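Long-range contacts in family 88 glycosyl hydrolase (Bacteroides thetaiotaomicron, PDB 5NOA), which probably acts as a polysaccharide lyase that removes rhamnose caps from arabinogalactan proteins, and is related to family 88 hydrolases: residues A[112-117]-A[155-160]; A[181-186]-A[246-251]; A[232-237]-A[292-297]. All coordinates share one frame; numbering follows the deposited sequence.

Contact 1. Residues A[112-117]-A[155-160]; sequences VLFGDY and YWWWAD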
loop_
_atom_site.group_PDB
_atom_site.type_symbol
_atom_site.label_atom_id
_atom_site.label_comp_id
_atom_site.label_asym_id
_atom_site.label_seq_id
_atom_site.Cartn_x
_atom_site.Cartn_y
_atom_site.Cartn_z
ATOM N N VAL A 112 15.197 -2.690 12.867
ATOM C CA VAL A 112 15.447 -3.437 11.651
ATOM C C VAL A 112 14.338 -4.421 11.323
ATOM O O VAL A 112 14.072 -4.697 10.152
ATOM C CB VAL A 112 16.815 -4.166 11.800
ATOM C CG1 VAL A 112 17.118 -5.096 10.624
ATOM C CG2 VAL A 112 17.941 -3.181 11.997
ATOM N N LEU A 113 13.686 -4.929 12.358
ATOM C CA LEU A 113 12.610 -5.913 12.210
ATOM C C LEU A 113 11.213 -5.314 12.156
ATOM O O LEU A 113 10.226 -6.044 12.076
ATOM C CB LEU A 113 12.707 -6.966 13.314
ATOM C CG LEU A 113 13.998 -7.788 13.310
ATOM C CD1 LEU A 113 14.024 -8.679 14.547
ATOM C CD2 LEU A 113 14.130 -8.542 11.999
ATOM N N PHE A 114 11.143 -3.989 12.240
ATOM C CA PHE A 114 9.890 -3.274 12.121
ATOM C C PHE A 114 9.572 -3.101 10.649
ATOM O O PHE A 114 10.373 -2.541 9.898
ATOM C CB PHE A 114 10.050 -1.915 12.804
ATOM C CG PHE A 114 8.810 -1.054 12.807
ATOM C CD1 PHE A 114 7.515 -1.585 12.939
ATOM C CD2 PHE A 114 8.946 0.319 12.716
ATOM C CE1 PHE A 114 6.415 -0.762 12.965
ATOM C CE2 PHE A 114 7.841 1.134 12.725
ATOM C CZ PHE A 114 6.583 0.587 12.829
ATOM N N GLY A 115 8.395 -3.563 10.214
ATOM C CA GLY A 115 8.038 -3.530 8.823
ATOM C C GLY A 115 8.080 -2.184 8.172
ATOM O O GLY A 115 8.309 -2.110 6.941
ATOM N N ASP A 116 7.898 -1.102 8.932
ATOM C CA ASP A 116 8.078 0.221 8.337
ATOM C C ASP A 116 9.495 0.482 7.805
ATOM O O ASP A 116 9.672 1.361 6.959
ATOM C CB ASP A 116 7.675 1.312 9.326
ATOM C CG ASP A 116 6.168 1.523 9.440
ATOM O OD1 ASP A 116 5.413 0.921 8.670
ATOM O OD2 ASP A 116 5.793 2.369 10.287
ATOM N N TYR A 117 10.477 -0.292 8.279
ATOM C CA TYR A 117 11.845 -0.256 7.789
ATOM C C TYR A 117 12.166 -1.378 6.836
ATOM O O TYR A 117 13.355 -1.602 6.504
ATOM C CB TYR A 117 12.859 -0.157 8.939
ATOM C CG TYR A 117 13.328 1.232 9.235
ATOM C CD1 TYR A 117 13.868 2.035 8.233
ATOM C CD2 TYR A 117 13.270 1.706 10.533
ATOM C CE1 TYR A 117 14.346 3.309 8.533
ATOM C CE2 TYR A 117 13.745 2.965 10.835
ATOM C CZ TYR A 117 14.284 3.754 9.834
ATOM O OH TYR A 117 14.710 5.023 10.138
ATOM N N TYR A 155 5.164 -10.313 14.156
ATOM C CA TYR A 155 5.820 -9.185 13.510
ATOM C C TYR A 155 4.847 -8.193 12.881
ATOM O O TYR A 155 5.204 -7.031 12.753
ATOM C CB TYR A 155 6.839 -9.663 12.457
ATOM C CG TYR A 155 8.053 -10.296 13.104
ATOM C CD1 TYR A 155 8.998 -9.490 13.708
ATOM C CD2 TYR A 155 8.220 -11.682 13.178
ATOM C CE1 TYR A 155 10.075 -10.037 14.375
ATOM C CE2 TYR A 155 9.339 -12.219 13.812
ATOM C CZ TYR A 155 10.250 -11.391 14.410
ATOM O OH TYR A 155 11.353 -11.869 15.081
ATOM N N TRP A 156 3.691 -8.663 12.412
ATOM C CA TRP A 156 2.727 -7.813 11.682
ATOM C C TRP A 156 1.544 -7.531 12.604
ATOM O O TRP A 156 0.476 -8.164 12.539
ATOM C CB TRP A 156 2.302 -8.432 10.363
ATOM C CG TRP A 156 3.442 -8.669 9.420
ATOM C CD1 TRP A 156 4.722 -8.178 9.530
ATOM C CD2 TRP A 156 3.442 -9.515 8.252
ATOM N NE1 TRP A 156 5.500 -8.683 8.516
ATOM C CE2 TRP A 156 4.738 -9.486 7.710
ATOM C CE3 TRP A 156 2.461 -10.301 7.598
ATOM C CZ2 TRP A 156 5.080 -10.220 6.569
ATOM C CZ3 TRP A 156 2.798 -10.998 6.515
ATOM C CH2 TRP A 156 4.085 -10.961 5.994
ATOM N N TRP A 157 1.760 -6.567 13.498
ATOM C CA TRP A 157 0.848 -6.237 14.582
ATOM C C TRP A 157 -0.007 -4.991 14.329
ATOM O O TRP A 157 -0.775 -4.582 15.194
ATOM C CB TRP A 157 1.608 -6.115 15.930
ATOM C CG TRP A 157 2.768 -5.182 15.842
ATOM C CD1 TRP A 157 4.075 -5.514 15.584
ATOM C CD2 TRP A 157 2.753 -3.751 15.995
ATOM N NE1 TRP A 157 4.837 -4.391 15.520
ATOM C CE2 TRP A 157 4.069 -3.301 15.806
ATOM C CE3 TRP A 157 1.762 -2.811 16.314
ATOM C CZ2 TRP A 157 4.409 -1.972 15.872
ATOM C CZ3 TRP A 157 2.115 -1.516 16.403
ATOM C CH2 TRP A 157 3.415 -1.092 16.167
ATOM N N TRP A 158 0.126 -4.418 13.143
ATOM C CA TRP A 158 -0.696 -3.282 12.744
ATOM C C TRP A 158 -1.013 -3.466 11.263
ATOM O O TRP A 158 -0.247 -4.070 10.515
ATOM C CB TRP A 158 0.022 -1.947 13.040
ATOM C CG TRP A 158 1.148 -1.565 12.098
ATOM C CD1 TRP A 158 1.143 -0.488 11.276
ATOM C CD2 TRP A 158 2.404 -2.231 11.866
ATOM N NE1 TRP A 158 2.288 -0.433 10.549
ATOM C CE2 TRP A 158 3.091 -1.479 10.886
ATOM C CE3 TRP A 158 3.047 -3.358 12.407
ATOM C CZ2 TRP A 158 4.293 -1.861 10.365
ATOM C CZ3 TRP A 158 4.287 -3.724 11.904
ATOM C CH2 TRP A 158 4.882 -2.981 10.871
ATOM N N ALA A 159 -2.167 -2.955 10.856
ATOM C CA ALA A 159 -2.681 -3.264 9.524
ATOM C C ALA A 159 -1.750 -2.838 8.401
ATOM O O ALA A 159 -1.565 -3.570 7.439
ATOM C CB ALA A 159 -4.085 -2.668 9.327
ATOM N N ASP A 160 -1.179 -1.660 8.534
ATOM C CA ASP A 160 -0.364 -1.102 7.473
ATOM C C ASP A 160 0.804 -2.010 7.153
ATOM O O ASP A 160 1.298 -2.040 6.010
ATOM C CB ASP A 160 0.235 0.298 7.782
ATOM C CG ASP A 160 -0.657 1.251 8.569
ATOM O OD1 ASP A 160 -1.696 0.895 9.123
ATOM O OD2 ASP A 160 -0.296 2.443 8.591
HETATM O O HOH W 1 7.511 -5.985 11.544
#
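Leu-113 turns its CD1 methyl to Tyr-155, 4.2 Å from CE1, while the hydroxyl of that tyrosine is taken up by Thr-150. The backbone of the leucine reaches across as well, through one water that donates to Leu-113 O and to Tyr-155 O (2.8 Å each) and accepts a weak bond from Gly-115 N. Phe-114 follows, with CG anti to its backbone N (chi1 -178°), which carries the ring toward Trp-158. Its CE1 lies over one face of that indole, shifted toward the rim and 3.4 Å from Trp-158 CH2, with the two ring planes 41° apart. The same CE1 is 3.7 Å from CZ2 of Trp-157, whose NE1 is bonded to Tyr-103 O. Gly-115 passes the edge of Trp-158, its N 3.6 Å from CH2; a CB there would probably crowd that carbon. Asp-116 closes the run by bringing OD1 near the plane of the same ring at its edge, 3.4 Å from Trp-158 CZ2, its carboxylate nearly perpendicular to the indole. The two loops lead into helix 120-130 and helix 160-176, connections between successive helices consistent with the alpha/alpha barrel of the six-hairpin clan to which family 88 belongs.

Contact 2. Residues A[181-186]-A[246-251]; sequences YLEKLH and TDKYRQ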
loop_
_atom_site.group_PDB
_atom_site.type_symbol
_atom_site.label_atom_id
_atom_site.label_comp_id
_atom_site.label_asym_id
_atom_site.label_seq_id
_atom_site.Cartn_x
_atom_site.Cartn_y
_atom_site.Cartn_z
ATOM N N TYR A 181 10.060 -18.159 2.572
ATOM C CA TYR A 181 9.376 -16.856 2.411
ATOM C C TYR A 181 7.865 -17.000 2.317
ATOM O O TYR A 181 7.136 -16.183 2.866
ATOM C CB TYR A 181 9.909 -16.109 1.185
ATOM C CG TYR A 181 11.253 -15.455 1.378
ATOM C CD1 TYR A 181 11.357 -14.284 2.098
ATOM C CD2 TYR A 181 12.425 -15.996 0.840
ATOM C CE1 TYR A 181 12.586 -13.672 2.291
ATOM C CE2 TYR A 181 13.642 -15.387 1.040
ATOM C CZ TYR A 181 13.709 -14.221 1.761
ATOM O OH TYR A 181 14.899 -13.573 1.956
ATOM N N LEU A 182 7.410 -18.027 1.610
ATOM C CA LEU A 182 5.975 -18.206 1.432
ATOM C C LEU A 182 5.292 -18.856 2.619
ATOM O O LEU A 182 4.129 -18.581 2.907
ATOM C CB LEU A 182 5.683 -18.925 0.104
ATOM C CG LEU A 182 6.275 -18.252 -1.137
ATOM C CD1 LEU A 182 5.884 -19.038 -2.390
ATOM C CD2 LEU A 182 5.872 -16.799 -1.246
ATOM N N GLU A 183 6.032 -19.683 3.341
ATOM C CA GLU A 183 5.525 -20.225 4.583
ATOM C C GLU A 183 5.346 -19.142 5.649
ATOM O O GLU A 183 4.317 -19.065 6.349
ATOM C CB GLU A 183 6.441 -21.315 5.103
ATOM C CG GLU A 183 6.075 -21.885 6.454
ATOM C CD GLU A 183 4.667 -22.428 6.551
ATOM O OE1 GLU A 183 4.176 -23.093 5.572
ATOM O OE2 GLU A 183 4.067 -22.182 7.652
ATOM N N LYS A 184 6.345 -18.294 5.768
ATOM C CA LYS A 184 6.298 -17.203 6.740
ATOM C C LYS A 184 5.340 -16.091 6.352
ATOM O O LYS A 184 4.748 -15.480 7.245
ATOM C CB LYS A 184 7.723 -16.726 7.028
ATOM C CG LYS A 184 8.536 -17.763 7.810
ATOM C CD LYS A 184 8.172 -17.766 9.285
ATOM C CE LYS A 184 8.922 -18.828 10.067
ATOM N NZ LYS A 184 8.604 -18.742 11.512
ATOM N N LEU A 185 5.171 -15.832 5.054
ATOM C CA LEU A 185 4.089 -14.923 4.636
ATOM C C LEU A 185 2.784 -15.390 5.266
ATOM O O LEU A 185 2.024 -14.607 5.851
ATOM C CB LEU A 185 3.997 -14.949 3.104
ATOM C CG LEU A 185 2.759 -14.285 2.484
ATOM C CD1 LEU A 185 2.680 -12.835 2.826
ATOM C CD2 LEU A 185 2.788 -14.525 0.999
ATOM N N HIS A 186 2.506 -16.703 5.148
ATOM C CA HIS A 186 1.255 -17.219 5.697
ATOM C C HIS A 186 1.205 -17.109 7.220
ATOM O O HIS A 186 0.188 -16.684 7.778
ATOM C CB HIS A 186 1.070 -18.649 5.274
ATOM C CG HIS A 186 -0.220 -19.207 5.710
ATOM N ND1 HIS A 186 -0.330 -20.025 6.801
ATOM C CD2 HIS A 186 -1.479 -19.002 5.258
ATOM C CE1 HIS A 186 -1.600 -20.339 6.989
ATOM N NE2 HIS A 186 -2.322 -19.720 6.070
ATOM N N THR A 246 0.676 -22.088 -7.839
ATOM C CA THR A 246 0.607 -23.352 -7.148
ATOM C C THR A 246 0.774 -23.269 -5.636
ATOM O O THR A 246 0.775 -24.299 -4.964
ATOM C CB THR A 246 1.729 -24.251 -7.701
ATOM O OG1 THR A 246 2.962 -23.518 -7.687
ATOM C CG2 THR A 246 1.401 -24.710 -9.113
ATOM N N ASP A 247 0.945 -22.059 -5.091
ATOM C CA ASP A 247 1.234 -21.958 -3.679
ATOM C C ASP A 247 0.080 -22.537 -2.855
ATOM O O ASP A 247 -1.081 -22.247 -3.134
ATOM C CB ASP A 247 1.477 -20.509 -3.247
ATOM C CG ASP A 247 1.857 -20.446 -1.781
ATOM O OD1 ASP A 247 2.980 -20.846 -1.497
ATOM O OD2 ASP A 247 1.029 -20.123 -0.930
ATOM N N LYS A 248 0.400 -23.313 -1.821
ATOM C CA LYS A 248 -0.629 -24.019 -1.068
ATOM C C LYS A 248 -1.558 -23.128 -0.277
ATOM O O LYS A 248 -2.645 -23.588 0.091
ATOM C CB LYS A 248 0.016 -25.040 -0.117
ATOM C CG LYS A 248 0.829 -24.461 1.026
ATOM C CD LYS A 248 1.466 -25.621 1.790
ATOM C CE LYS A 248 2.839 -25.937 1.269
ATOM N NZ LYS A 248 3.773 -24.854 1.650
ATOM N N TYR A 249 -1.151 -21.890 0.017
ATOM C CA TYR A 249 -1.973 -20.961 0.778
ATOM C C TYR A 249 -2.717 -19.954 -0.106
ATOM O O TYR A 249 -3.452 -19.126 0.418
ATOM C CB TYR A 249 -1.124 -20.214 1.806
ATOM C CG TYR A 249 -0.440 -21.134 2.788
ATOM C CD1 TYR A 249 -1.182 -21.954 3.654
ATOM C CD2 TYR A 249 0.922 -21.175 2.860
ATOM C CE1 TYR A 249 -0.547 -22.769 4.568
ATOM C CE2 TYR A 249 1.560 -21.984 3.759
ATOM C CZ TYR A 249 0.835 -22.775 4.598
ATOM O OH TYR A 249 1.488 -23.596 5.501
ATOM N N ARG A 250 -2.563 -20.037 -1.435
ATOM C CA ARG A 250 -3.077 -18.999 -2.337
ATOM C C ARG A 250 -4.563 -18.810 -2.219
ATOM O O ARG A 250 -5.033 -17.675 -2.237
ATOM C CB ARG A 250 -2.683 -19.359 -3.770
ATOM C CG ARG A 250 -3.056 -18.348 -4.816
ATOM C CD ARG A 250 -2.343 -18.690 -6.112
ATOM N NE ARG A 250 -2.627 -17.783 -7.214
ATOM C CZ ARG A 250 -3.610 -17.938 -8.090
ATOM N NH1 ARG A 250 -4.456 -18.957 -7.975
ATOM N NH2 ARG A 250 -3.752 -17.037 -9.062
ATOM N N GLN A 251 -5.299 -19.903 -2.053
ATOM C CA GLN A 251 -6.754 -19.773 -1.963
ATOM C C GLN A 251 -7.208 -19.004 -0.727
ATOM O O GLN A 251 -8.224 -18.272 -0.782
ATOM C CB GLN A 251 -7.470 -21.118 -2.054
ATOM C CG GLN A 251 -8.969 -20.986 -2.243
ATOM C CD GLN A 251 -9.328 -20.309 -3.554
ATOM O OE1 GLN A 251 -8.823 -20.677 -4.606
ATOM N NE2 GLN A 251 -10.183 -19.321 -3.492
HETATM O O HOH W 2 2.152 -18.273 0.952
#
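His-186 and Tyr-249 lie face to face, their ring centroids 3.6 Å apart and the planes within 7° of parallel. With CG of the histidine anti to its backbone N (chi1 -176°), the imidazole is laid over the phenol. His-186 CB adds a CH-pi contact over the same ring, 3.8 Å from the Tyr-249 centroid. Lys-248 CG covers the opposite face of Tyr-249, which is thus sandwiched, and His-186 NE2 is bonded to Glu-252. At the far end of the phenol, Tyr-249 OH donates to Glu-183 OE1 over 2.7 Å. It meets the syn lone pair of that oxygen, while the carboxylate is turned 69° out of the ring plane. Stack and hydrogen bond together would be expected to limit rotation of the ring. Asp-247 uses its two oxygens differently: OD1 rests 3.5 Å from Leu-182 CD1, whereas OD2 accepts from Tyr-249 N (3.0 Å), a capping bond ahead of helix 250-266, and from a water that also donates to Leu-182 O. The contact joins helix 180-196 to the turn that opens helix 250-266; next to it, Leu-182 packs on Tyr-173 of helix 160-176 and on Leu-243 and Pro-244 beyond helix 226-242.

Contact 3. Residues A[232-237]-A[292-297]; sequences VLAGLA and TAFFTY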
loop_
_atom_site.group_PDB
_atom_site.type_symbol
_atom_site.label_atom_id
_atom_site.label_comp_id
_atom_site.label_asym_id
_atom_site.label_seq_id
_atom_site.Cartn_x
_atom_site.Cartn_y
_atom_site.Cartn_z
ATOM N N VAL A 232 -4.069 -2.810 3.381
ATOM C CA VAL A 232 -4.262 -4.251 3.352
ATOM C C VAL A 232 -4.739 -4.709 1.976
ATOM O O VAL A 232 -4.244 -5.697 1.428
ATOM C CB VAL A 232 -5.205 -4.743 4.453
ATOM C CG1 VAL A 232 -5.353 -6.264 4.376
ATOM C CG2 VAL A 232 -4.734 -4.333 5.843
ATOM N N LEU A 233 -5.736 -4.023 1.420
ATOM C CA LEU A 233 -6.277 -4.460 0.139
ATOM C C LEU A 233 -5.202 -4.358 -0.948
ATOM O O LEU A 233 -5.055 -5.258 -1.786
ATOM C CB LEU A 233 -7.508 -3.650 -0.253
ATOM C CG LEU A 233 -8.233 -4.168 -1.481
ATOM C CD1 LEU A 233 -9.047 -5.400 -1.119
ATOM C CD2 LEU A 233 -9.196 -3.114 -2.040
ATOM N N ALA A 234 -4.486 -3.234 -0.960
ATOM C CA ALA A 234 -3.395 -3.084 -1.921
ATOM C C ALA A 234 -2.276 -4.095 -1.719
ATOM O O ALA A 234 -1.701 -4.592 -2.679
ATOM C CB ALA A 234 -2.827 -1.677 -1.841
ATOM N N GLY A 235 -1.986 -4.402 -0.461
ATOM C CA GLY A 235 -0.993 -5.409 -0.173
ATOM C C GLY A 235 -1.360 -6.790 -0.637
ATOM O O GLY A 235 -0.533 -7.514 -1.190
ATOM N N LEU A 236 -2.615 -7.172 -0.433
ATOM C CA LEU A 236 -3.094 -8.437 -0.919
ATOM C C LEU A 236 -3.061 -8.502 -2.449
ATOM O O LEU A 236 -2.714 -9.545 -3.014
ATOM C CB LEU A 236 -4.487 -8.745 -0.398
ATOM C CG LEU A 236 -4.567 -9.133 1.064
ATOM C CD1 LEU A 236 -6.006 -9.104 1.567
ATOM C CD2 LEU A 236 -3.909 -10.482 1.320
ATOM N N ALA A 237 -3.393 -7.415 -3.128
ATOM C CA ALA A 237 -3.261 -7.380 -4.584
ATOM C C ALA A 237 -1.826 -7.638 -4.991
ATOM O O ALA A 237 -1.580 -8.438 -5.878
ATOM C CB ALA A 237 -3.781 -6.051 -5.114
ATOM N N THR A 292 -8.862 5.959 -0.194
ATOM C CA THR A 292 -9.553 5.885 -1.443
ATOM C C THR A 292 -8.639 5.441 -2.579
ATOM O O THR A 292 -9.017 4.599 -3.406
ATOM C CB THR A 292 -10.176 7.249 -1.796
ATOM O OG1 THR A 292 -11.056 7.639 -0.748
ATOM C CG2 THR A 292 -10.944 7.266 -3.112
ATOM N N ALA A 293 -7.455 6.005 -2.683
ATOM C CA ALA A 293 -6.519 5.647 -3.765
ATOM C C ALA A 293 -6.076 4.195 -3.672
ATOM O O ALA A 293 -6.030 3.485 -4.650
ATOM C CB ALA A 293 -5.316 6.592 -3.763
ATOM N N PHE A 294 -5.727 3.738 -2.474
ATOM C CA PHE A 294 -5.353 2.339 -2.308
ATOM C C PHE A 294 -6.511 1.426 -2.692
ATOM O O PHE A 294 -6.283 0.371 -3.269
ATOM C CB PHE A 294 -4.894 2.022 -0.883
ATOM C CG PHE A 294 -3.495 2.493 -0.535
ATOM C CD1 PHE A 294 -2.404 2.115 -1.302
ATOM C CD2 PHE A 294 -3.274 3.292 0.558
ATOM C CE1 PHE A 294 -1.111 2.531 -1.003
ATOM C CE2 PHE A 294 -1.981 3.705 0.894
ATOM C CZ PHE A 294 -0.908 3.329 0.093
ATOM N N PHE A 295 -7.741 1.788 -2.328
ATOM C CA PHE A 295 -8.889 0.973 -2.708
ATOM C C PHE A 295 -9.091 0.967 -4.218
ATOM O O PHE A 295 -9.473 -0.059 -4.783
ATOM C CB PHE A 295 -10.168 1.452 -2.024
ATOM C CG PHE A 295 -10.164 1.336 -0.513
ATOM C CD1 PHE A 295 -9.683 0.218 0.144
ATOM C CD2 PHE A 295 -10.744 2.326 0.245
ATOM C CE1 PHE A 295 -9.738 0.111 1.523
ATOM C CE2 PHE A 295 -10.788 2.227 1.620
ATOM C CZ PHE A 295 -10.282 1.123 2.270
ATOM N N THR A 296 -8.882 2.106 -4.862
ATOM C CA THR A 296 -9.067 2.215 -6.291
ATOM C C THR A 296 -8.037 1.356 -7.003
ATOM O O THR A 296 -8.367 0.698 -7.993
ATOM C CB THR A 296 -8.986 3.662 -6.722
ATOM O OG1 THR A 296 -9.931 4.428 -5.990
ATOM C CG2 THR A 296 -9.266 3.900 -8.170
ATOM N N TYR A 297 -6.805 1.310 -6.495
ATOM C CA TYR A 297 -5.815 0.356 -6.981
ATOM C C TYR A 297 -6.239 -1.069 -6.759
ATOM O O TYR A 297 -6.261 -1.893 -7.675
ATOM C CB TYR A 297 -4.444 0.560 -6.301
ATOM C CG TYR A 297 -3.455 -0.527 -6.641
ATOM C CD1 TYR A 297 -2.976 -0.674 -7.925
ATOM C CD2 TYR A 297 -3.036 -1.436 -5.679
ATOM C CE1 TYR A 297 -2.070 -1.660 -8.239
ATOM C CE2 TYR A 297 -2.136 -2.449 -6.004
ATOM C CZ TYR A 297 -1.661 -2.567 -7.305
ATOM O OH TYR A 297 -0.753 -3.552 -7.652
#
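Ala-234 and Tyr-297 meet in an apolar interface between two buried helices. The CB of Ala-234 sits at the edge of the tyrosine ring, near its plane and 3.9 Å from CD2. One turn on, the CB of Ala-237 approaches the same ring obliquely, 4.1 Å from CE2. With CG of Tyr-297 anti to its backbone N (chi1 172°), the ring reaches both alanines, Ala-234 at its edge, with Ala-234 O in its plane. An alanine in place of Tyr-297 would probably open a gap beside both small residues and lose the ring's packing on Leu-366 and Glu-370 of helix 358-377. Two further van der Waals contacts complete the surface. CD1 of Phe-294 reaches Ala-234 CB at 3.9 Å, its ring also meeting Trp-231. CD2 of Leu-233 comes to the edge of the Phe-295 ring, 4.0 Å from CD1, the two side chains crossing at about a right angle.

Within 292-297, Thr-296 folds its hydroxyl back, OG1 donating to Thr-292 O over 2.7 Å; the same carbonyl accepts Thr-296 N from the other face of its plane. Thr-292 OG1 is itself bonded to Glu-288 O and Trp-274 N.

The small alanines are consistent with the 8.3 Å closest approach of the segment axes, and the helices run the same way at 30°. Helix 250-266 comes between them in sequence and packs against Leu-233 and Phe-295. Two co-directional helices separated by one connecting helix are characteristic of successive hairpins in an alpha/alpha barrel, here the six-hairpin family 88 fold.

In the fold
All three contacts belong to one family 88 domain, with helices as its main regular structure and almost no strand. Contact 1 closes along the chain before the other two open, whereas contacts 2 and 3 interleave. Their centres lie 18 to 20 Å apart. Contact 1 touches both others: Trp-156 CZ3 packs on Leu-185 O at 3.8 Å, and Ala-159 O on Val-232 CG2 at 3.6 Å. Contacts 2 and 3, about 7 Å apart at their nearest atoms, are linked by the consecutive helices 226-242, 250-266 and 289-304. Contact 1 joins loops, contact 2 a helix to a helix-opening turn at the surface, and contact 3 two buried helices, consistent with a helical-hairpin barrel.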